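Phage-like element PBSX protein XkdH (Bacillus subtilis, PDB 3F3B) is of unknown function but is encoded by a defective-prophage-like element and belongs to a phage barrel clan, consistent with a part in phage particle structure. Local coordinates at residues 87-91 with 92-96. Sequence-based numbering, arbitrary orientation.
Sequences KIIWE and NHKYI. With PO4 (phosphate ion), chain B; PO4 (phosphate ion), chain C.
Trp90 and Tyr95 meet where Tyr95 CE2 reaches the edge of the indole, in its plane, 3.8 Å from Trp90 CE3, while Glu91 OE2 lies over one indole face, offset toward the rim. Elsewhere on the indole edge, NE1 gives a nearly straight 2.8 Å hydrogen bond to O4 of the chain B phosphate, probably a crystallisation component. With CG anti to the backbone N (chi1 168°), Trp90 sets its CE3 side beside Tyr95 on the face shared by Ile88, Trp90, His93 and Tyr95. His93 ND1 makes a weak 3.2 Å bond to Glu91 O, and Trp90 O lies at the imidazole edge. Ile88 CG1 packs on Tyr95 CB at 3.4 Å; Phe52 meets Trp90 edge-to-face, and the Phe72 ring meets that of Tyr95. The other face carries Lys87, Ile89, Lys94 and Ile96: Ile89 CD1 lies against Lys94 CG at 3.6 Å, and Lys87 NZ and Lys94 NZ lie 4.5 Å apart, probably mildly repulsive. Reciprocal N-H···O bonds join Ile88 with Tyr95 and Trp90 with His93. Strand 9-19 pairs with 87-90 and strand 107-114 with 93-97, placing inside the curled antiparallel sheet a β-hairpin with a two-residue loop, Glu91-Asn92, in a type I' turn from Trp90 to His93.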
loop_
_atom_site.group_PDB
_atom_site.type_symbol
_atom_site.label_atom_id
_atom_site.label_comp_id
_atom_site.label_asym_id
_atom_site.label_seq_id
_atom_site.Cartn_x
_atom_site.Cartn_y
_atom_site.Cartn_z
ATOM N N LYS A 87 -2.752 -1.418 0.905
ATOM C CA LYS A 87 -1.591 -1.615 1.761
ATOM C C LYS A 87 -0.806 -2.752 1.122
ATOM O O LYS A 87 -1.359 -3.824 0.871
ATOM C CB LYS A 87 -1.988 -2.023 3.182
ATOM C CG LYS A 87 -0.785 -2.432 4.046
ATOM C CD LYS A 87 -1.154 -2.663 5.509
ATOM C CE LYS A 87 -2.084 -3.854 5.685
ATOM N NZ LYS A 87 -2.424 -4.066 7.113
ATOM N N ILE A 88 0.463 -2.520 0.821
ATOM C CA ILE A 88 1.259 -3.584 0.239
ATOM C C ILE A 88 2.372 -3.931 1.214
ATOM O O ILE A 88 2.934 -3.053 1.874
ATOM C CB ILE A 88 1.876 -3.195 -1.132
ATOM C CG1 ILE A 88 3.001 -2.175 -0.937
ATOM C CG2 ILE A 88 0.790 -2.652 -2.058
ATOM C CD1 ILE A 88 3.823 -1.923 -2.189
ATOM N N ILE A 89 2.662 -5.223 1.316
ATOM C CA ILE A 89 3.702 -5.714 2.201
ATOM C C ILE A 89 4.845 -6.245 1.343
ATOM O O ILE A 89 4.669 -7.205 0.588
ATOM C CB ILE A 89 3.192 -6.872 3.076
ATOM C CG1 ILE A 89 1.900 -6.472 3.806
ATOM C CG2 ILE A 89 4.285 -7.296 4.047
ATOM C CD1 ILE A 89 2.079 -5.499 4.939
ATOM N N TRP A 90 6.006 -5.607 1.447
ATOM C CA TRP A 90 7.185 -6.024 0.704
ATOM C C TRP A 90 8.313 -6.179 1.707
ATOM O O TRP A 90 8.679 -5.223 2.393
ATOM C CB TRP A 90 7.563 -4.982 -0.344
ATOM C CG TRP A 90 8.920 -5.218 -0.941
ATOM C CD1 TRP A 90 9.306 -6.272 -1.723
ATOM C CD2 TRP A 90 10.082 -4.397 -0.771
ATOM N NE1 TRP A 90 10.638 -6.159 -2.050
ATOM C CE2 TRP A 90 11.140 -5.018 -1.477
ATOM C CE3 TRP A 90 10.335 -3.197 -0.088
ATOM C CZ2 TRP A 90 12.433 -4.480 -1.520
ATOM C CZ3 TRP A 90 11.620 -2.661 -0.130
ATOM C CH2 TRP A 90 12.654 -3.305 -0.843
ATOM N N GLU A 91 8.846 -7.394 1.802
ATOM C CA GLU A 91 9.930 -7.702 2.729
ATOM C C GLU A 91 9.630 -7.270 4.157
ATOM O O GLU A 91 10.446 -6.631 4.819
ATOM C CB GLU A 91 11.233 -7.066 2.242
ATOM C CG GLU A 91 11.850 -7.805 1.064
ATOM C CD GLU A 91 13.112 -7.146 0.556
ATOM O OE1 GLU A 91 13.790 -7.752 -0.307
ATOM O OE2 GLU A 91 13.423 -6.018 1.012
ATOM N N ASN A 92 8.440 -7.627 4.623
ATOM C CA ASN A 92 8.003 -7.315 5.977
ATOM C C ASN A 92 7.713 -5.859 6.297
ATOM O O ASN A 92 7.531 -5.510 7.462
ATOM C CB ASN A 92 9.010 -7.849 6.995
ATOM C CG ASN A 92 9.164 -9.346 6.919
ATOM O OD1 ASN A 92 8.176 -10.082 6.947
ATOM N ND2 ASN A 92 10.408 -9.810 6.827
ATOM N N HIS A 93 7.680 -4.995 5.297
ATOM C CA HIS A 93 7.362 -3.606 5.589
ATOM C C HIS A 93 6.060 -3.202 4.921
ATOM O O HIS A 93 5.712 -3.710 3.852
ATOM C CB HIS A 93 8.490 -2.670 5.157
ATOM C CG HIS A 93 9.703 -2.752 6.029
ATOM N ND1 HIS A 93 10.734 -3.637 5.793
ATOM C CD2 HIS A 93 10.042 -2.070 7.149
ATOM C CE1 HIS A 93 11.656 -3.495 6.728
ATOM N NE2 HIS A 93 11.262 -2.550 7.562
ATOM N N LYS A 94 5.347 -2.291 5.573
ATOM C CA LYS A 94 4.071 -1.790 5.087
ATOM C C LYS A 94 4.214 -0.536 4.220
ATOM O O LYS A 94 5.007 0.359 4.514
ATOM C CB LYS A 94 3.160 -1.491 6.278
ATOM C CG LYS A 94 2.844 -2.726 7.120
ATOM C CD LYS A 94 1.981 -2.398 8.328
ATOM C CE LYS A 94 1.569 -3.673 9.057
ATOM N NZ LYS A 94 0.692 -3.412 10.241
ATOM N N TYR A 95 3.436 -0.484 3.145
ATOM C CA TYR A 95 3.443 0.658 2.238
ATOM C C TYR A 95 2.001 0.934 1.842
ATOM O O TYR A 95 1.183 0.011 1.755
ATOM C CB TYR A 95 4.266 0.349 0.983
ATOM C CG TYR A 95 5.724 0.122 1.267
ATOM C CD1 TYR A 95 6.598 1.197 1.413
ATOM C CD2 TYR A 95 6.222 -1.163 1.462
ATOM C CE1 TYR A 95 7.931 0.999 1.754
ATOM C CE2 TYR A 95 7.558 -1.374 1.807
ATOM C CZ TYR A 95 8.406 -0.288 1.954
ATOM O OH TYR A 95 9.719 -0.484 2.321
ATOM N N ILE A 96 1.684 2.203 1.628
ATOM C CA ILE A 96 0.342 2.573 1.214
ATOM C C ILE A 96 0.438 3.236 -0.146
ATOM O O ILE A 96 1.331 4.047 -0.370
ATOM C CB ILE A 96 -0.307 3.573 2.191
ATOM C CG1 ILE A 96 -0.269 3.011 3.612
ATOM C CG2 ILE A 96 -1.758 3.837 1.774
ATOM C CD1 ILE A 96 -0.889 1.623 3.729
HETATM P P PO4 B . 11.717 -9.599 -2.882
HETATM O O1 PO4 B . 11.880 -9.821 -1.419
HETATM O O2 PO4 B . 12.564 -10.563 -3.630
HETATM O O3 PO4 B . 10.295 -9.796 -3.254
HETATM O O4 PO4 B . 12.131 -8.215 -3.220
HETATM P P PO4 C . 6.438 -0.020 8.589
HETATM O O1 PO4 C . 5.113 0.351 9.151
HETATM O O2 PO4 C . 6.475 -1.482 8.332
HETATM O O3 PO4 C . 6.658 0.714 7.315
HETATM O O4 PO4 C . 7.505 0.339 9.560
#